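Local structure of MFP2b (Ascaris suum, 2BJR) at residues Trp50-Gly54 with Trp233-Gly237; Phe60-Glu66 with Phe143-Val149; Gly170-Cys174 with Ile187-Thr191; Asn332-Thr336 with Leu346-His352. The protein binds zinc and acts in the amoeboid motility of nematode sperm, where it enhances polymerization of the major sperm protein (MSP). Residues are numbered along the deposited sequence.

Contact 1 of 4, residues Trp50-Gly54 with Trp233-Gly237; sequences WNNGG and WYQSG
Two extended strand ends, Trp50-Asn52 and Trp233-Gln235, meet at 65°, their axes approaching to 5.9 Å, and each runs into a turn of positive phi, at Gly53-Gly54 and Ser236-Gly237. Trp233, with chi1 t, brings NE1 within 3.6 Å of Gly53 C and 3.4 Å of Gly54 N, two donors close but not bonded; NE1 donates to Ile266 O. At phi 91° and psi 2°, a CB on Gly54 would jam against Gly53 O. Tyr234 O accepts a hydrogen bond from Gly53 N, 2.8 Å. Tyr234 CB, chi1 m, packs 3.4 Å from Asn51 O. Gln235, m at chi1 and chi2, folds back so that OE1 shares water 1 with Asn52 OD1 and NE2 shares water 2 with Gly53 O. Ser236 N lies 2.9 Å from Asn52 OD1, while Asn52 ND2 turns to Glu57. Gly54 N to Asn51 OD1, 2.8 Å, holds the glycine turn as an Asx motif. This is turn-to-turn packing between the two cytosolic motility protein repeats, one hairpin end from each.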
loop_
_atom_site.group_PDB
_atom_site.type_symbol
_atom_site.label_atom_id
_atom_site.label_comp_id
_atom_site.label_asym_id
_atom_site.label_seq_id
_atom_site.Cartn_x
_atom_site.Cartn_y
_atom_site.Cartn_z
ATOM N N TRP A 50 1.814 8.956 4.906
ATOM C CA TRP A 50 1.956 8.440 3.533
ATOM C C TRP A 50 3.364 8.580 3.052
ATOM O O TRP A 50 4.169 9.301 3.634
ATOM C CB TRP A 50 0.989 9.120 2.576
ATOM C CG TRP A 50 1.236 10.603 2.328
ATOM C CD1 TRP A 50 1.979 11.145 1.326
ATOM C CD2 TRP A 50 0.741 11.702 3.091
ATOM N NE1 TRP A 50 1.975 12.516 1.411
ATOM C CE2 TRP A 50 1.215 12.885 2.487
ATOM C CE3 TRP A 50 -0.069 11.814 4.234
ATOM C CZ2 TRP A 50 0.918 14.173 2.983
ATOM C CZ3 TRP A 50 -0.357 13.098 4.733
ATOM C CH2 TRP A 50 0.114 14.252 4.086
ATOM N N ASN A 51 3.694 7.797 2.035
ATOM C CA ASN A 51 4.967 7.826 1.397
ATOM C C ASN A 51 5.050 8.931 0.330
ATOM O O ASN A 51 4.234 8.958 -0.595
ATOM C CB ASN A 51 5.170 6.475 0.692
ATOM C CG ASN A 51 6.536 6.327 0.034
ATOM O OD1 ASN A 51 7.155 7.302 -0.444
ATOM N ND2 ASN A 51 6.951 5.049 -0.120
ATOM N N ASN A 52 6.035 9.810 0.462
ATOM C CA ASN A 52 6.448 10.711 -0.638
ATOM C C ASN A 52 7.961 10.672 -0.784
ATOM O O ASN A 52 8.709 10.994 0.139
ATOM C CB ASN A 52 5.959 12.168 -0.394
ATOM C CG ASN A 52 6.178 13.060 -1.610
ATOM O OD1 ASN A 52 6.276 12.559 -2.736
ATOM N ND2 ASN A 52 6.258 14.385 -1.396
ATOM N N GLY A 53 8.433 10.215 -1.926
ATOM C CA GLY A 53 9.856 10.058 -2.151
ATOM C C GLY A 53 10.559 9.076 -1.242
ATOM O O GLY A 53 11.751 9.226 -0.979
ATOM N N GLY A 54 9.838 8.093 -0.695
ATOM C CA GLY A 54 10.452 7.122 0.171
ATOM C C GLY A 54 10.458 7.432 1.649
ATOM O O GLY A 54 10.948 6.621 2.435
ATOM N N TRP A 233 6.833 3.206 -5.887
ATOM C CA TRP A 233 7.373 4.317 -5.126
ATOM C C TRP A 233 6.444 5.517 -5.414
ATOM O O TRP A 233 5.513 5.411 -6.220
ATOM C CB TRP A 233 8.720 4.614 -5.688
ATOM C CG TRP A 233 9.661 5.357 -4.869
ATOM C CD1 TRP A 233 9.876 5.226 -3.549
ATOM C CD2 TRP A 233 10.582 6.326 -5.342
ATOM N NE1 TRP A 233 10.909 6.041 -3.151
ATOM C CE2 TRP A 233 11.353 6.744 -4.238
ATOM C CE3 TRP A 233 10.875 6.859 -6.603
ATOM C CZ2 TRP A 233 12.403 7.659 -4.355
ATOM C CZ3 TRP A 233 11.915 7.788 -6.720
ATOM C CH2 TRP A 233 12.657 8.186 -5.598
ATOM N N TYR A 234 6.727 6.657 -4.772
ATOM C CA TYR A 234 5.936 7.868 -4.934
ATOM C C TYR A 234 6.852 9.075 -5.096
ATOM O O TYR A 234 7.835 9.167 -4.399
ATOM C CB TYR A 234 5.043 8.038 -3.728
ATOM C CG TYR A 234 3.819 7.195 -3.810
ATOM C CD1 TYR A 234 3.800 5.906 -3.240
ATOM C CD2 TYR A 234 2.659 7.666 -4.417
ATOM C CE1 TYR A 234 2.717 5.087 -3.372
ATOM C CE2 TYR A 234 1.516 6.847 -4.485
ATOM C CZ TYR A 234 1.581 5.550 -3.996
ATOM O OH TYR A 234 0.485 4.751 -4.037
ATOM N N GLN A 235 6.526 9.965 -6.023
ATOM C CA GLN A 235 7.210 11.254 -6.164
ATOM C C GLN A 235 6.159 12.319 -6.378
ATOM O O GLN A 235 5.336 12.215 -7.284
ATOM C CB GLN A 235 8.128 11.274 -7.385
ATOM C CG GLN A 235 9.485 10.676 -7.176
ATOM C CD GLN A 235 10.358 11.448 -6.166
ATOM O OE1 GLN A 235 10.194 12.641 -5.981
ATOM N NE2 GLN A 235 11.224 10.736 -5.475
ATOM N N SER A 236 6.171 13.325 -5.508
ATOM C CA SER A 236 5.144 14.356 -5.491
ATOM C C SER A 236 3.722 13.873 -5.524
ATOM O O SER A 236 2.933 14.399 -6.279
ATOM C CB SER A 236 5.360 15.300 -6.668
ATOM O OG SER A 236 6.673 15.831 -6.655
ATOM N N GLY A 237 3.376 12.855 -4.730
ATOM C CA GLY A 237 2.051 12.313 -4.726
ATOM C C GLY A 237 1.705 11.458 -5.938
ATOM O O GLY A 237 0.618 10.939 -6.018
HETATM O O HOH W 1 8.979 13.396 -3.702
HETATM O O HOH W 2 13.104 11.186 -3.159
#

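Contact 2 of 4, residues Phe60-Glu66 with Phe143-Val149; sequences FPYNKSE and FSHDGKV
Two beta hairpins, each closed by a type I' turn (Tyr62 to Ser65 and His145 to Lys148), pack against each other with strands 60-62 and 143-145 crossing at 106°, 5.5 Å apart at the closest. Within each turn the backbone pairs twice: Tyr62 N to Ser65 O 3.0 Å and Ser65 N to Tyr62 O 2.8 Å; His145 N to Lys148 O 2.9 Å and Lys148 N to His145 O 2.7 Å. CA atoms approach at Pro61-Ser144, 4.8 Å, and Glu66-Gly147, 4.9 Å.

The direct polar link is Gly147 N to Glu66 OE1, 2.8 Å, reached by a side chain extended with chi1 and chi2 t; OE2 of Glu66 bonds to Ser59 OG, as does Ser144 OG. These hairpins belong to two different antiparallel sheets of the first cytosolic motility protein repeat, so their tips join one sheet to the other. Water extends the link: water 4 accepts from Glu66 N at 2.8 Å and donates to Gly147 O at 2.5 Å, and water 3 accepts from Val149 N at 2.9 Å with a weak bond to Lys64 O at 3.3 Å.

The apolar contact is Val149 CG1, chi1 t, 3.8 Å from Pro61 CB. In van der Waals contact, Val149 CG2 meets backbone at Ser65 O, 3.3 Å, and Lys64 C, 3.6 Å, and the Glu66 methylene CG rests 3.8 Å from Ser144 CB.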
loop_
_atom_site.group_PDB
_atom_site.type_symbol
_atom_site.label_atom_id
_atom_site.label_comp_id
_atom_site.label_asym_id
_atom_site.label_seq_id
_atom_site.Cartn_x
_atom_site.Cartn_y
_atom_site.Cartn_z
ATOM N N PHE A 60 -2.523 15.660 10.519
ATOM C CA PHE A 60 -3.326 15.505 11.720
ATOM C C PHE A 60 -4.230 16.753 11.836
ATOM O O PHE A 60 -3.795 17.837 11.461
ATOM C CB PHE A 60 -2.460 15.404 12.990
ATOM C CG PHE A 60 -1.596 14.182 13.050
ATOM C CD1 PHE A 60 -0.416 14.158 12.392
ATOM C CD2 PHE A 60 -2.057 13.017 13.666
ATOM C CE1 PHE A 60 0.369 13.044 12.391
ATOM C CE2 PHE A 60 -1.263 11.895 13.699
ATOM C CZ PHE A 60 -0.078 11.898 13.050
ATOM N N PRO A 61 -5.459 16.579 12.286
ATOM C CA PRO A 61 -6.358 17.688 12.588
ATOM C C PRO A 61 -6.187 18.217 14.017
ATOM O O PRO A 61 -6.299 17.490 14.991
ATOM C CB PRO A 61 -7.736 17.075 12.419
ATOM C CG PRO A 61 -7.559 15.611 12.606
ATOM C CD PRO A 61 -6.131 15.287 12.467
ATOM N N TYR A 62 -5.892 19.489 14.125
ATOM C CA TYR A 62 -5.721 20.135 15.431
ATOM C C TYR A 62 -5.964 21.635 15.308
ATOM O O TYR A 62 -5.479 22.244 14.371
ATOM C CB TYR A 62 -4.315 19.915 15.905
ATOM C CG TYR A 62 -3.999 20.574 17.221
ATOM C CD1 TYR A 62 -4.579 20.127 18.406
ATOM C CD2 TYR A 62 -3.144 21.682 17.271
ATOM C CE1 TYR A 62 -4.292 20.766 19.646
ATOM C CE2 TYR A 62 -2.858 22.322 18.473
ATOM C CZ TYR A 62 -3.436 21.863 19.651
ATOM O OH TYR A 62 -3.103 22.497 20.828
ATOM N N ASN A 63 -6.596 22.239 16.320
ATOM C CA ASN A 63 -6.791 23.704 16.338
ATOM C C ASN A 63 -7.473 24.060 15.002
ATOM O O ASN A 63 -7.098 25.074 14.365
ATOM C CB ASN A 63 -5.423 24.404 16.526
ATOM C CG ASN A 63 -5.503 25.928 16.823
ATOM O OD1 ASN A 63 -6.554 26.493 17.145
ATOM N ND2 ASN A 63 -4.339 26.583 16.713
ATOM N N LYS A 64 -8.443 23.213 14.582
ATOM C CA LYS A 64 -9.157 23.371 13.316
ATOM C C LYS A 64 -8.234 23.576 12.072
ATOM O O LYS A 64 -8.635 24.148 11.066
ATOM C CB LYS A 64 -10.121 24.556 13.425
ATOM C CG LYS A 64 -11.256 24.495 12.481
ATOM C CD LYS A 64 -12.417 25.469 12.820
ATOM C CE LYS A 64 -13.755 24.901 12.283
ATOM N NZ LYS A 64 -14.370 23.804 13.168
ATOM N N SER A 65 -7.017 23.077 12.136
ATOM C CA SER A 65 -6.078 23.255 11.060
ATOM C C SER A 65 -5.527 21.908 10.692
ATOM O O SER A 65 -5.604 20.969 11.483
ATOM C CB SER A 65 -4.940 24.170 11.505
ATOM O OG SER A 65 -5.495 25.461 11.798
ATOM N N GLU A 66 -4.979 21.812 9.499
ATOM C CA GLU A 66 -4.248 20.610 9.132
ATOM C C GLU A 66 -2.779 20.797 9.476
ATOM O O GLU A 66 -2.124 21.717 8.966
ATOM C CB GLU A 66 -4.410 20.332 7.641
ATOM C CG GLU A 66 -3.539 19.150 7.219
ATOM C CD GLU A 66 -3.643 18.833 5.733
ATOM O OE1 GLU A 66 -3.643 19.805 4.898
ATOM O OE2 GLU A 66 -3.676 17.632 5.414
ATOM N N PHE A 143 -11.148 14.846 10.246
ATOM C CA PHE A 143 -10.300 14.468 9.118
ATOM C C PHE A 143 -9.582 15.682 8.595
ATOM O O PHE A 143 -10.216 16.717 8.345
ATOM C CB PHE A 143 -11.153 13.851 8.000
ATOM C CG PHE A 143 -12.003 12.698 8.456
ATOM C CD1 PHE A 143 -13.263 12.916 8.996
ATOM C CD2 PHE A 143 -11.534 11.400 8.383
ATOM C CE1 PHE A 143 -14.031 11.861 9.429
ATOM C CE2 PHE A 143 -12.280 10.356 8.838
ATOM C CZ PHE A 143 -13.516 10.563 9.345
ATOM N N SER A 144 -8.269 15.595 8.432
ATOM C CA SER A 144 -7.504 16.745 7.975
ATOM C C SER A 144 -7.166 16.587 6.481
ATOM O O SER A 144 -6.742 15.520 6.060
ATOM C CB SER A 144 -6.241 16.942 8.822
ATOM O OG SER A 144 -5.443 15.778 8.920
ATOM N N HIS A 145 -7.329 17.652 5.703
ATOM C CA HIS A 145 -6.991 17.595 4.277
ATOM C C HIS A 145 -7.054 18.991 3.689
ATOM O O HIS A 145 -7.865 19.809 4.159
ATOM C CB HIS A 145 -8.026 16.765 3.559
ATOM C CG HIS A 145 -9.402 17.347 3.614
ATOM N ND1 HIS A 145 -9.965 17.973 2.527
ATOM C CD2 HIS A 145 -10.312 17.437 4.621
ATOM C CE1 HIS A 145 -11.166 18.415 2.856
ATOM N NE2 HIS A 145 -11.402 18.107 4.122
ATOM N N ASP A 146 -6.255 19.251 2.666
ATOM C CA ASP A 146 -6.371 20.512 1.910
ATOM C C ASP A 146 -6.326 21.735 2.835
ATOM O O ASP A 146 -6.985 22.758 2.563
ATOM C CB ASP A 146 -7.677 20.522 1.112
ATOM C CG ASP A 146 -7.823 19.292 0.160
ATOM O OD1 ASP A 146 -6.896 19.116 -0.676
ATOM O OD2 ASP A 146 -8.763 18.422 0.214
ATOM N N GLY A 147 -5.566 21.653 3.922
ATOM C CA GLY A 147 -5.457 22.759 4.870
ATOM C C GLY A 147 -6.678 22.980 5.740
ATOM O O GLY A 147 -6.750 24.001 6.451
ATOM N N LYS A 148 -7.613 22.032 5.745
ATOM C CA LYS A 148 -8.847 22.167 6.491
ATOM C C LYS A 148 -9.127 20.926 7.303
ATOM O O LYS A 148 -8.479 19.891 7.114
ATOM C CB LYS A 148 -10.017 22.411 5.545
ATOM C CG LYS A 148 -9.896 23.686 4.709
ATOM C CD LYS A 148 -11.147 23.917 3.853
ATOM C CE LYS A 148 -10.972 23.439 2.413
ATOM N NZ LYS A 148 -9.725 23.870 1.660
ATOM N N VAL A 149 -10.095 21.023 8.205
ATOM C CA VAL A 149 -10.532 19.889 9.010
ATOM C C VAL A 149 -12.034 19.618 8.816
ATOM O O VAL A 149 -12.842 20.532 8.933
ATOM C CB VAL A 149 -10.235 20.131 10.492
ATOM C CG1 VAL A 149 -10.807 18.975 11.328
ATOM C CG2 VAL A 149 -8.725 20.294 10.690
HETATM O O HOH W 3 -11.028 23.683 8.773
HETATM O O HOH W 4 -4.748 24.152 7.970
#

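Contact 3 of 4, residues Gly170-Cys174 with Ile187-Thr191; sequences GPPYC and IVRVT. With ZN (zinc ion), chain C.
Beside a zinc site of three cysteines and one histidine, a type I beta turn from Pro171 to Cys174 presents Tyr173 to irregular chain, extended over Ile187-Val190. The turn closes with Cys174 N to Pro171 O at 3.1 Å, and Cys174 SG, chi1 t, binds the zinc at 2.3 Å, with His86, Cys176 and Cys179 as the other ligands. Tyr173 buries the most surface. Its chi1 of -46° (m) and chi2 of 110° carry the ring edge-on toward Ile187 and Val188, while the backbones stay well apart: Pro172 and Ile187, the nearest pair, are 7.1 Å from CA to CA. Ile187, chi1 p, sets CD1 at the ring edge, 4.0 Å from Tyr173 CE2. Val190, chi1 t, lays CG2 over one ring face, 3.9 Å from the centroid and 22° off the normal, a CH-pi contact that also brings it to 3.6 Å from Tyr173 CZ. Ile279 also touches the Tyr173 side chain. The contact thus ties the zinc-bound loop to the chain leading into strand 194-199, and Tyr173 OH donates to Val188 O at a very short 2.5 Å.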
loop_
_atom_site.group_PDB
_atom_site.type_symbol
_atom_site.label_atom_id
_atom_site.label_comp_id
_atom_site.label_asym_id
_atom_site.label_seq_id
_atom_site.Cartn_x
_atom_site.Cartn_y
_atom_site.Cartn_z
ATOM N N GLY A 170 -6.452 -16.536 14.417
ATOM C CA GLY A 170 -5.648 -15.779 13.490
ATOM C C GLY A 170 -6.531 -15.156 12.452
ATOM O O GLY A 170 -7.752 -15.402 12.393
ATOM N N PRO A 171 -5.924 -14.315 11.630
ATOM C CA PRO A 171 -6.674 -13.669 10.554
ATOM C C PRO A 171 -7.013 -14.715 9.466
ATOM O O PRO A 171 -6.414 -15.771 9.481
ATOM C CB PRO A 171 -5.712 -12.590 10.052
ATOM C CG PRO A 171 -4.344 -13.121 10.351
ATOM C CD PRO A 171 -4.506 -13.925 11.629
ATOM N N PRO A 172 -7.960 -14.410 8.585
ATOM C CA PRO A 172 -8.546 -15.398 7.652
ATOM C C PRO A 172 -7.580 -16.182 6.737
ATOM O O PRO A 172 -7.927 -17.314 6.333
ATOM C CB PRO A 172 -9.519 -14.561 6.794
ATOM C CG PRO A 172 -9.689 -13.246 7.498
ATOM C CD PRO A 172 -8.553 -13.063 8.445
ATOM N N TYR A 173 -6.418 -15.621 6.417
ATOM C CA TYR A 173 -5.481 -16.276 5.511
ATOM C C TYR A 173 -4.171 -16.644 6.204
ATOM O O TYR A 173 -3.156 -16.898 5.550
ATOM C CB TYR A 173 -5.203 -15.380 4.283
ATOM C CG TYR A 173 -6.460 -14.789 3.663
ATOM C CD1 TYR A 173 -6.740 -13.425 3.772
ATOM C CD2 TYR A 173 -7.365 -15.593 2.970
ATOM C CE1 TYR A 173 -7.895 -12.870 3.217
ATOM C CE2 TYR A 173 -8.531 -15.052 2.406
ATOM C CZ TYR A 173 -8.795 -13.694 2.538
ATOM O OH TYR A 173 -9.941 -13.147 1.988
ATOM N N CYS A 174 -4.174 -16.688 7.526
ATOM C CA CYS A 174 -2.964 -17.041 8.244
ATOM C C CYS A 174 -2.446 -18.436 7.853
ATOM O O CYS A 174 -3.236 -19.363 7.710
ATOM C CB CYS A 174 -3.202 -17.029 9.751
ATOM S SG CYS A 174 -1.639 -17.036 10.646
ATOM N N ILE A 187 -13.829 -19.098 2.975
ATOM C CA ILE A 187 -13.145 -17.813 2.790
ATOM C C ILE A 187 -13.678 -17.076 1.562
ATOM O O ILE A 187 -14.165 -17.686 0.598
ATOM C CB ILE A 187 -11.604 -17.997 2.640
ATOM C CG1 ILE A 187 -11.233 -18.822 1.391
ATOM C CG2 ILE A 187 -10.977 -18.597 3.901
ATOM C CD1 ILE A 187 -9.796 -18.555 0.921
ATOM N N VAL A 188 -13.613 -15.758 1.609
ATOM C CA VAL A 188 -13.731 -14.966 0.408
ATOM C C VAL A 188 -12.323 -14.918 -0.161
ATOM O O VAL A 188 -11.377 -14.612 0.571
ATOM C CB VAL A 188 -14.239 -13.532 0.720
ATOM C CG1 VAL A 188 -14.414 -12.733 -0.568
ATOM C CG2 VAL A 188 -15.586 -13.578 1.530
ATOM N N ARG A 189 -12.142 -15.241 -1.438
ATOM C CA ARG A 189 -10.812 -15.089 -2.029
ATOM C C ARG A 189 -10.443 -13.600 -2.189
ATOM O O ARG A 189 -11.303 -12.732 -2.383
ATOM C CB ARG A 189 -10.688 -15.852 -3.352
ATOM C CG ARG A 189 -10.638 -17.365 -3.142
ATOM C CD ARG A 189 -10.432 -18.209 -4.387
ATOM N NE ARG A 189 -11.570 -18.148 -5.298
ATOM C CZ ARG A 189 -11.650 -18.822 -6.464
ATOM N NH1 ARG A 189 -10.653 -19.626 -6.847
ATOM N NH2 ARG A 189 -12.737 -18.715 -7.224
ATOM N N VAL A 190 -9.141 -13.348 -2.117
ATOM C CA VAL A 190 -8.576 -12.004 -2.118
ATOM C C VAL A 190 -8.691 -11.411 -3.506
ATOM O O VAL A 190 -8.315 -12.046 -4.483
ATOM C CB VAL A 190 -7.086 -12.044 -1.732
ATOM C CG1 VAL A 190 -6.498 -10.663 -1.802
ATOM C CG2 VAL A 190 -6.879 -12.659 -0.334
ATOM N N THR A 191 -9.197 -10.193 -3.607
ATOM C CA THR A 191 -9.284 -9.515 -4.910
ATOM C C THR A 191 -8.472 -8.230 -5.009
ATOM O O THR A 191 -8.419 -7.606 -6.067
ATOM C CB THR A 191 -10.745 -9.230 -5.232
ATOM O OG1 THR A 191 -11.341 -8.502 -4.149
ATOM C CG2 THR A 191 -11.534 -10.526 -5.360
HETATM ZN ZN ZN C . -2.181 -18.247 12.486
#

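Contact 4 of 4, residues Asn332-Thr336 with Leu346-His352; sequences NERAT and LVGPAVH
The hairpin of strands 334-339 and 342-347 is seen here at its open end, where segment 346-352 leaves the strand and turns through Pro349-His352 at helical phi/psi. Ala335 and Leu346 form an antiparallel hydrogen-bonded pair, CA atoms 5.2 Å apart, satisfying both residues' backbone groups: Ala335 N to Leu346 O is 2.9 Å and Leu346 N to Ala335 O 2.7 Å. Next, Arg334 and Val347 make a non-hydrogen-bonded pair with CA atoms 4.4 Å apart; their side chains share one face, those of Ala335 and Leu346 the other. Glu333 O then accepts Gly348 N at 3.0 Å and receives a CA-H...O contact from Val347 CA at 3.3 Å.

Glu333, at phi 42° and psi 63°, forms a G1 beta bulge with Arg334, both facing Asp329. Its side chain, chi1 m and chi2 t, reaches His352, whose NE2 donates to Glu333 OE2 at 2.9 Å. Thr336 OG1 bonds to Glu343 OE2, and Asn332 ND2 to Asp329 OD2.

Gly348, at phi 64° and psi -132°, redirects the chain into i to i+3 backbone bonds: Ala350 N to Val347 O at 3.2 Å, Val351 N to Gly348 O at 3.0 Å and His352 N to Pro349 O at 3.1 Å. Val351 CG1 packs 4.0 Å from Ala335 CB. Backbone pairing therefore fixes the register, while Glu333 secures the turn twice, through its carbonyl and its carboxylate.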
loop_
_atom_site.group_PDB
_atom_site.type_symbol
_atom_site.label_atom_id
_atom_site.label_comp_id
_atom_site.label_asym_id
_atom_site.label_seq_id
_atom_site.Cartn_x
_atom_site.Cartn_y
_atom_site.Cartn_z
ATOM N N ASN A 332 -3.047 6.685 -21.806
ATOM C CA ASN A 332 -2.393 7.822 -22.425
ATOM C C ASN A 332 -1.226 7.388 -23.327
ATOM O O ASN A 332 -0.452 8.204 -23.819
ATOM C CB ASN A 332 -1.988 8.819 -21.334
ATOM C CG ASN A 332 -3.235 9.416 -20.557
ATOM O OD1 ASN A 332 -4.277 9.736 -21.184
ATOM N ND2 ASN A 332 -3.114 9.606 -19.219
ATOM N N GLU A 333 -1.115 6.077 -23.564
ATOM C CA GLU A 333 -0.038 5.508 -24.354
ATOM C C GLU A 333 1.340 6.118 -24.071
ATOM O O GLU A 333 1.963 6.745 -24.948
ATOM C CB GLU A 333 -0.370 5.594 -25.843
ATOM C CG GLU A 333 -1.571 4.737 -26.223
ATOM C CD GLU A 333 -1.794 4.700 -27.732
ATOM O OE1 GLU A 333 -1.452 5.711 -28.380
ATOM O OE2 GLU A 333 -2.217 3.624 -28.253
ATOM N N ARG A 334 1.817 5.959 -22.841
ATOM C CA ARG A 334 3.155 6.397 -22.479
ATOM C C ARG A 334 3.795 5.292 -21.638
ATOM O O ARG A 334 3.084 4.590 -20.914
ATOM C CB ARG A 334 3.017 7.647 -21.634
ATOM C CG ARG A 334 4.269 8.427 -21.395
ATOM C CD ARG A 334 3.976 9.867 -20.915
ATOM N NE ARG A 334 5.190 10.633 -20.791
ATOM C CZ ARG A 334 5.887 10.758 -19.674
ATOM N NH1 ARG A 334 5.527 10.104 -18.584
ATOM N NH2 ARG A 334 6.996 11.470 -19.685
ATOM N N ALA A 335 5.092 5.131 -21.756
ATOM C CA ALA A 335 5.831 4.168 -20.936
ATOM C C ALA A 335 7.249 4.650 -20.762
ATOM O O ALA A 335 7.879 5.204 -21.696
ATOM C CB ALA A 335 5.810 2.784 -21.607
ATOM N N THR A 336 7.776 4.454 -19.557
ATOM C CA THR A 336 9.130 4.901 -19.245
ATOM C C THR A 336 9.917 3.990 -18.303
ATOM O O THR A 336 9.350 3.116 -17.660
ATOM C CB THR A 336 9.123 6.341 -18.656
ATOM O OG1 THR A 336 8.904 6.331 -17.248
ATOM C CG2 THR A 336 7.972 7.191 -19.146
ATOM N N LEU A 346 8.867 6.459 -23.924
ATOM C CA LEU A 346 8.175 6.027 -25.133
ATOM C C LEU A 346 6.734 6.518 -25.150
ATOM O O LEU A 346 6.082 6.540 -24.137
ATOM C CB LEU A 346 8.188 4.484 -25.243
ATOM C CG LEU A 346 9.509 3.770 -25.090
ATOM C CD1 LEU A 346 9.276 2.277 -25.369
ATOM C CD2 LEU A 346 10.538 4.298 -26.016
ATOM N N VAL A 347 6.240 6.927 -26.317
ATOM C CA VAL A 347 4.860 7.334 -26.476
ATOM C C VAL A 347 4.256 6.784 -27.763
ATOM O O VAL A 347 4.984 6.486 -28.726
ATOM C CB VAL A 347 4.681 8.882 -26.556
ATOM C CG1 VAL A 347 5.143 9.520 -25.273
ATOM C CG2 VAL A 347 5.474 9.491 -27.776
ATOM N N GLY A 348 2.930 6.735 -27.749
ATOM C CA GLY A 348 2.120 6.429 -28.918
ATOM C C GLY A 348 2.395 5.022 -29.375
ATOM O O GLY A 348 2.447 4.126 -28.556
ATOM N N PRO A 349 2.639 4.830 -30.673
ATOM C CA PRO A 349 2.863 3.477 -31.212
ATOM C C PRO A 349 4.102 2.791 -30.620
ATOM O O PRO A 349 4.196 1.554 -30.603
ATOM C CB PRO A 349 3.090 3.698 -32.730
ATOM C CG PRO A 349 2.811 5.124 -33.019
ATOM C CD PRO A 349 2.743 5.888 -31.702
ATOM N N ALA A 350 5.060 3.585 -30.174
ATOM C CA ALA A 350 6.247 3.037 -29.566
ATOM C C ALA A 350 5.933 2.251 -28.278
ATOM O O ALA A 350 6.769 1.469 -27.864
ATOM C CB ALA A 350 7.256 4.118 -29.281
ATOM N N VAL A 351 4.767 2.440 -27.657
ATOM C CA VAL A 351 4.430 1.664 -26.445
ATOM C C VAL A 351 3.733 0.340 -26.753
ATOM O O VAL A 351 3.581 -0.502 -25.872
ATOM C CB VAL A 351 3.600 2.445 -25.397
ATOM C CG1 VAL A 351 4.206 3.827 -25.113
ATOM C CG2 VAL A 351 2.138 2.582 -25.814
ATOM N N HIS A 352 3.326 0.143 -28.009
ATOM C CA HIS A 352 2.573 -1.052 -28.364
ATOM C C HIS A 352 3.405 -2.347 -28.204
ATOM O O HIS A 352 2.809 -3.390 -28.003
ATOM C CB HIS A 352 1.982 -0.927 -29.776
ATOM C CG HIS A 352 0.969 0.180 -29.919
ATOM N ND1 HIS A 352 0.285 0.411 -31.099
ATOM C CD2 HIS A 352 0.567 1.140 -29.054
ATOM C CE1 HIS A 352 -0.510 1.460 -30.941
ATOM N NE2 HIS A 352 -0.359 1.924 -29.708
#

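In the fold
From the N terminus, segment 50-54 opens contact 1, whose loop closes only at 233-237 in the second repeat. Within that long loop lie two others in series: contact 2, linking the sheet that holds strands 43-52 and 55-62 to the sheet of strands 140-145 and 148-153, and contact 3, a short closure round helix 177-180 and the zinc ligands Cys176 and Cys179, on the way to the second repeat. Contact 4 follows after contact 1 has closed, in a hairpin of the second repeat. None cross. Contacts 1 and 2 share a sheet and come within about 5 Å at their nearest atoms; contacts 1 and 3 lie on opposite sides of the chain's centre, their centres about 29 Å apart.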